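Local coordinates for protein 2-oxoadipate dioxygenase/decarboxylase (Pseudomonas putida, PDB 6W1G) that catalyses the iron(II)-dependent decarboxylation and hydroxylation of 2-oxoadipate to D-2-hydroxyglutarate in D-lysine catabolism, at residues Asp10-Gln15 with Glu180-Glu185; Arg307-Lys312 with Glu343-Leu348. All blocks are in the same frame, centred on the assembly; numbering follows the deposited sequence.

Contact 1: Asp10-Gln15 with Glu180-Glu185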
loop_
_atom_site.group_PDB
_atom_site.type_symbol
_atom_site.label_atom_id
_atom_site.label_comp_id
_atom_site.label_asym_id
_atom_site.label_seq_id
_atom_site.Cartn_x
_atom_site.Cartn_y
_atom_site.Cartn_z
ATOM N N ASP A 10 2.187 16.092 -6.398
ATOM C CA ASP A 10 0.987 15.392 -5.936
ATOM C C ASP A 10 -0.057 15.284 -7.039
ATOM O O ASP A 10 -0.748 14.267 -7.164
ATOM C CB ASP A 10 0.371 16.140 -4.744
ATOM C CG ASP A 10 1.256 16.158 -3.513
ATOM O OD1 ASP A 10 2.035 15.216 -3.257
ATOM O OD2 ASP A 10 1.141 17.143 -2.774
ATOM N N SER A 11 -0.181 16.315 -7.873
ATOM C CA SER A 11 -1.141 16.274 -8.974
ATOM C C SER A 11 -0.725 15.254 -10.017
ATOM O O SER A 11 -1.570 14.582 -10.609
ATOM C CB SER A 11 -1.340 17.652 -9.592
ATOM O OG SER A 11 -0.235 18.080 -10.357
ATOM N N ILE A 12 0.569 15.163 -10.309
ATOM C CA ILE A 12 1.049 14.144 -11.239
ATOM C C ILE A 12 0.740 12.745 -10.693
ATOM O O ILE A 12 0.293 11.864 -11.441
ATOM C CB ILE A 12 2.555 14.282 -11.517
ATOM C CG1 ILE A 12 2.896 15.714 -11.961
ATOM C CG2 ILE A 12 2.990 13.329 -12.606
ATOM C CD1 ILE A 12 4.393 15.928 -12.267
ATOM N N ARG A 13 0.970 12.526 -9.386
ATOM C CA ARG A 13 0.661 11.239 -8.780
ATOM C C ARG A 13 -0.815 10.899 -8.929
ATOM O O ARG A 13 -1.172 9.770 -9.279
ATOM C CB ARG A 13 1.060 11.264 -7.308
ATOM C CG ARG A 13 0.892 9.940 -6.628
ATOM C CD ARG A 13 1.475 9.885 -5.228
ATOM N NE ARG A 13 0.847 10.808 -4.323
ATOM C CZ ARG A 13 1.289 11.998 -3.931
ATOM N NH1 ARG A 13 2.422 12.505 -4.365
ATOM N NH2 ARG A 13 0.560 12.706 -3.086
ATOM N N ALA A 14 -1.709 11.870 -8.673
ATOM C CA ALA A 14 -3.142 11.572 -8.813
ATOM C C ALA A 14 -3.480 11.201 -10.235
ATOM O O ALA A 14 -4.263 10.269 -10.490
ATOM C CB ALA A 14 -3.960 12.778 -8.357
ATOM N N GLN A 15 -2.909 11.930 -11.199
ATOM C CA GLN A 15 -3.156 11.634 -12.608
ATOM C C GLN A 15 -2.616 10.265 -13.007
ATOM O O GLN A 15 -3.256 9.514 -13.771
ATOM C CB GLN A 15 -2.529 12.722 -13.463
ATOM C CG GLN A 15 -3.300 14.020 -13.432
ATOM C CD GLN A 15 -2.585 15.148 -14.113
ATOM O OE1 GLN A 15 -1.430 15.020 -14.506
ATOM N NE2 GLN A 15 -3.262 16.271 -14.236
ATOM N N GLU A 180 1.822 15.513 -18.392
ATOM C CA GLU A 180 0.942 14.595 -19.109
ATOM C C GLU A 180 1.737 13.610 -19.971
ATOM O O GLU A 180 1.456 12.404 -19.980
ATOM C CB GLU A 180 -0.099 15.322 -19.940
ATOM C CG GLU A 180 -1.133 14.311 -20.498
ATOM C CD GLU A 180 -1.558 13.250 -19.453
ATOM O OE1 GLU A 180 -2.082 13.655 -18.395
ATOM O OE2 GLU A 180 -1.345 12.032 -19.669
ATOM N N THR A 181 2.769 14.098 -20.675
ATOM C CA THR A 181 3.607 13.203 -21.451
ATOM C C THR A 181 4.299 12.206 -20.537
ATOM O O THR A 181 4.381 11.008 -20.840
ATOM C CB THR A 181 4.623 14.000 -22.263
ATOM O OG1 THR A 181 3.925 14.934 -23.093
ATOM C CG2 THR A 181 5.511 13.085 -23.110
ATOM N N PHE A 182 4.812 12.693 -19.415
ATOM C CA PHE A 182 5.455 11.821 -18.433
ATOM C C PHE A 182 4.529 10.684 -17.983
ATOM O O PHE A 182 4.954 9.528 -17.886
ATOM C CB PHE A 182 5.964 12.640 -17.227
ATOM C CG PHE A 182 6.443 11.784 -16.101
ATOM C CD1 PHE A 182 7.696 11.197 -16.111
ATOM C CD2 PHE A 182 5.571 11.481 -15.068
ATOM C CE1 PHE A 182 8.046 10.357 -15.043
ATOM C CE2 PHE A 182 5.947 10.681 -14.032
ATOM C CZ PHE A 182 7.165 10.118 -14.032
ATOM N N VAL A 183 3.268 11.019 -17.642
ATOM C CA VAL A 183 2.359 9.988 -17.167
ATOM C C VAL A 183 2.174 8.933 -18.233
ATOM O O VAL A 183 2.222 7.738 -17.947
ATOM C CB VAL A 183 1.033 10.638 -16.726
ATOM C CG1 VAL A 183 -0.043 9.580 -16.576
ATOM C CG2 VAL A 183 1.252 11.397 -15.412
ATOM N N GLN A 184 1.996 9.364 -19.476
ATOM C CA GLN A 184 1.767 8.383 -20.525
ATOM C C GLN A 184 2.997 7.522 -20.769
ATOM O O GLN A 184 2.881 6.308 -21.023
ATOM C CB GLN A 184 1.318 9.094 -21.778
ATOM C CG GLN A 184 -0.142 9.629 -21.652
ATOM C CD GLN A 184 -1.243 8.624 -21.134
ATOM O OE1 GLN A 184 -1.354 7.472 -21.596
ATOM N NE2 GLN A 184 -2.041 9.079 -20.162
ATOM N N GLU A 185 4.179 8.137 -20.746
ATOM C CA GLU A 185 5.388 7.371 -20.979
ATOM C C GLU A 185 5.684 6.430 -19.844
ATOM O O GLU A 185 6.116 5.296 -20.059
ATOM C CB GLU A 185 6.549 8.322 -21.246
ATOM C CG GLU A 185 6.442 9.077 -22.527
ATOM C CD GLU A 185 6.579 8.209 -23.790
ATOM O OE1 GLU A 185 7.177 7.116 -23.732
ATOM O OE2 GLU A 185 6.107 8.663 -24.858
#
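On the helix whose Ile12 meets Val183, Asp10 OD1 is gripped by both terminal nitrogens of Arg13, NH1 at 3.0 Å and NH2 at 2.9 Å. The two bonds form a salt bridge within one turn of the helix. NH1 uses the anti lone pair of OD1, whereas NH2 comes from above the carboxylate plane, and the guanidinium donates to OD1 within its own plane. Further bonds from Arg13 to the carbonyl oxygens of Met91 and Ser124 probably fix the rotation of the guanidinium.

The middle of the contact is apolar. With Ile12 CG2 anti to the backbone N, this methyl lies 3.8 Å from Val183 CG2, and the two side chains pass alongside, running opposite ways. The same Ile12 CG2 comes within 4.0 Å of Phe182 CD2, the isoleucine roughly perpendicular to the phenylalanine side chain. At the exposed margin, Gln15 OE1 and Glu180 OE1 approach to 4.2 Å. Both are acceptors, and the pair is not bonded. Glu180 starts out pointing away, but its bend at chi2 (42°) carries the carboxylate back. Gln184 NE2, on the same helix, donates to Glu180 OE2 at 3.1 Å, nearly in line with the C-O bond.

This is oblique helix-helix packing away from the metal and substrate sites, joining the N-terminal helix 9-27 to helix 176-188; the axes of segments 10-15 and 180-185 approach to 10.1 Å at 41°. Helix 78-90 meets Phe182 through Leu87 and Val90, helix 159-171 through Ile165, and helix 118-123 lies against Asp10 and Arg13.

Contact 2: Arg307-Lys312 with Glu343-Leu348; sequences RQLYDK and EFPDDL
Leu309 lays its CD2 methyl over one face of the Phe344 ring in a CH-pi contact that joins helix 304-321 to the loop between helices 330-341 and 348-353. Leu309 CD2 stands 3.9 Å from the Phe344 ring centroid, 25° off the normal and displaced toward the rim, and Leu309 CD2 to Phe344 CD2 is 3.6 Å. Leu309 CG, anti to the backbone N (chi1 -178°), extends toward the loop and packs on the same part of the ring. Pro345 CD adds a looser apolar neighbour to Leu309 CD2. An alanine in place of Leu309 would probably open a gap over this face of Phe344 and leave the ring freer to shift.

Glu343 reaches out fully extended, roughly perpendicular to the Lys312 side chain. Lys312 NZ donates to Glu343 OE2 at 2.9 Å, on the syn side and close to the carboxylate plane; this salt bridge lies at the exposed margin, next to Leu309 CD1. Leu313 and Ile262 also touch Phe344, and Arg258 donates to the carbonyl oxygens of Phe344 and Pro345, which probably steadies the loop backbone. At the ring's edge, the backbone N of Tyr310 lies near the ring plane, 3.9 Å from Phe344 CE2.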
loop_
_atom_site.group_PDB
_atom_site.type_symbol
_atom_site.label_atom_id
_atom_site.label_comp_id
_atom_site.label_asym_id
_atom_site.label_seq_id
_atom_site.Cartn_x
_atom_site.Cartn_y
_atom_site.Cartn_z
ATOM N N ARG A 307 2.647 -2.337 17.421
ATOM C CA ARG A 307 3.161 -3.359 16.497
ATOM C C ARG A 307 3.615 -4.593 17.261
ATOM O O ARG A 307 3.398 -5.717 16.806
ATOM C CB ARG A 307 4.284 -2.787 15.636
ATOM C CG ARG A 307 3.815 -2.150 14.323
ATOM C CD ARG A 307 3.282 -3.236 13.334
ATOM N NE ARG A 307 4.301 -4.291 13.234
ATOM C CZ ARG A 307 5.404 -4.224 12.491
ATOM N NH1 ARG A 307 5.642 -3.166 11.734
ATOM N NH2 ARG A 307 6.278 -5.223 12.500
ATOM N N GLN A 308 4.246 -4.398 18.407
ATOM C CA GLN A 308 4.661 -5.530 19.225
ATOM C C GLN A 308 3.467 -6.348 19.700
ATOM O O GLN A 308 3.498 -7.584 19.660
ATOM C CB GLN A 308 5.446 -4.985 20.407
ATOM C CG GLN A 308 6.801 -4.414 20.003
ATOM C CD GLN A 308 7.518 -3.650 21.104
ATOM O OE1 GLN A 308 7.153 -3.714 22.275
ATOM N NE2 GLN A 308 8.557 -2.910 20.717
ATOM N N LEU A 309 2.394 -5.676 20.115
ATOM C CA LEU A 309 1.195 -6.383 20.550
ATOM C C LEU A 309 0.534 -7.121 19.386
ATOM O O LEU A 309 0.175 -8.296 19.506
ATOM C CB LEU A 309 0.262 -5.385 21.235
ATOM C CG LEU A 309 -1.018 -5.992 21.774
ATOM C CD1 LEU A 309 -0.775 -7.114 22.814
ATOM C CD2 LEU A 309 -1.889 -4.886 22.368
ATOM N N TYR A 310 0.406 -6.454 18.232
ATOM C CA TYR A 310 -0.122 -7.088 17.041
ATOM C C TYR A 310 0.648 -8.361 16.713
ATOM O O TYR A 310 0.058 -9.427 16.446
ATOM C CB TYR A 310 -0.015 -6.054 15.881
ATOM C CG TYR A 310 -0.508 -6.630 14.579
ATOM C CD1 TYR A 310 -1.849 -6.552 14.241
ATOM C CD2 TYR A 310 0.353 -7.280 13.695
ATOM C CE1 TYR A 310 -2.321 -7.121 13.090
ATOM C CE2 TYR A 310 -0.127 -7.855 12.525
ATOM C CZ TYR A 310 -1.472 -7.773 12.233
ATOM O OH TYR A 310 -1.971 -8.324 11.071
ATOM N N ASP A 311 1.967 -8.245 16.636
ATOM C CA ASP A 311 2.774 -9.392 16.229
ATOM C C ASP A 311 2.590 -10.540 17.216
ATOM O O ASP A 311 2.515 -11.712 16.820
ATOM C CB ASP A 311 4.244 -8.973 16.122
ATOM C CG ASP A 311 4.519 -7.919 15.017
ATOM O OD1 ASP A 311 3.624 -7.629 14.193
ATOM O OD2 ASP A 311 5.655 -7.388 14.987
ATOM N N LYS A 312 2.494 -10.216 18.513
ATOM C CA LYS A 312 2.372 -11.252 19.532
ATOM C C LYS A 312 1.067 -12.019 19.381
ATOM O O LYS A 312 1.034 -13.245 19.473
ATOM C CB LYS A 312 2.427 -10.622 20.922
ATOM C CG LYS A 312 2.358 -11.580 22.098
ATOM C CD LYS A 312 2.456 -10.801 23.382
ATOM C CE LYS A 312 1.085 -10.346 23.837
ATOM N NZ LYS A 312 0.808 -10.856 25.211
ATOM N N GLU A 343 -7.356 -9.337 23.127
ATOM C CA GLU A 343 -6.407 -8.637 23.986
ATOM C C GLU A 343 -5.922 -7.306 23.421
ATOM O O GLU A 343 -5.272 -6.546 24.150
ATOM C CB GLU A 343 -5.200 -9.552 24.181
ATOM C CG GLU A 343 -4.075 -9.001 25.027
ATOM C CD GLU A 343 -2.991 -10.022 25.312
ATOM O OE1 GLU A 343 -3.301 -11.234 25.385
ATOM O OE2 GLU A 343 -1.828 -9.592 25.458
ATOM N N PHE A 344 -6.205 -7.004 22.171
ATOM C CA PHE A 344 -5.820 -5.722 21.605
ATOM C C PHE A 344 -6.972 -4.753 21.838
ATOM O O PHE A 344 -8.053 -4.949 21.270
ATOM C CB PHE A 344 -5.522 -5.852 20.114
ATOM C CG PHE A 344 -4.636 -4.742 19.593
ATOM C CD1 PHE A 344 -5.060 -3.415 19.630
ATOM C CD2 PHE A 344 -3.364 -5.007 19.120
ATOM C CE1 PHE A 344 -4.231 -2.391 19.205
ATOM C CE2 PHE A 344 -2.528 -3.991 18.688
ATOM C CZ PHE A 344 -2.965 -2.676 18.714
ATOM N N PRO A 345 -6.803 -3.715 22.664
ATOM C CA PRO A 345 -7.945 -2.842 22.980
ATOM C C PRO A 345 -8.647 -2.348 21.729
ATOM O O PRO A 345 -7.991 -1.934 20.769
ATOM C CB PRO A 345 -7.305 -1.685 23.747
ATOM C CG PRO A 345 -6.137 -2.343 24.440
ATOM C CD PRO A 345 -5.595 -3.322 23.419
ATOM N N ASP A 346 -9.987 -2.393 21.745
ATOM C CA ASP A 346 -10.826 -1.998 20.610
ATOM C C ASP A 346 -11.673 -0.787 21.004
ATOM O O ASP A 346 -12.846 -0.663 20.643
ATOM C CB ASP A 346 -11.672 -3.162 20.082
ATOM C CG ASP A 346 -12.253 -2.888 18.705
ATOM O OD1 ASP A 346 -11.761 -1.967 18.005
ATOM O OD2 ASP A 346 -13.205 -3.617 18.314
ATOM N N ASP A 347 -11.074 0.083 21.780
ATOM C CA ASP A 347 -11.655 1.319 22.254
ATOM C C ASP A 347 -10.641 2.401 21.895
ATOM O O ASP A 347 -9.466 2.295 22.236
ATOM C CB ASP A 347 -11.861 1.188 23.758
ATOM C CG ASP A 347 -12.342 2.454 24.393
ATOM O OD1 ASP A 347 -11.482 3.284 24.678
ATOM O OD2 ASP A 347 -13.574 2.587 24.603
ATOM N N LEU A 348 -11.083 3.426 21.188
ATOM C CA LEU A 348 -10.135 4.428 20.678
ATOM C C LEU A 348 -9.448 5.174 21.807
ATOM O O LEU A 348 -8.241 5.456 21.730
ATOM C CB LEU A 348 -10.828 5.464 19.805
ATOM C CG LEU A 348 -10.955 5.261 18.301
ATOM C CD1 LEU A 348 -11.468 6.544 17.673
ATOM C CD2 LEU A 348 -9.634 4.850 17.708
#

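Overall arrangement
From the N terminus, helix 9-27 enters contact 1, which closes only when the chain reaches helix 176-188. The long loop between them contains four strands of the five-stranded mixed sheet, with His70 of the metal site on one of them. The chain then supplies the remaining strand, 226-229, beginning at the metal ligand His226, and the hairpin 264-275/288-298, which carries Glu294. Contact 2 opens afterwards on helix 304-321 and closes a short, mostly helical loop at 343-348. The two contacts are in series, neither nested nor crossed. Their centres lie 39 Å apart on opposite sides of the chain's centre: contact 1 ties helix 9-27 to helix 176-188, contact 2 ties helix 304-321 to the loop before helix 348-353.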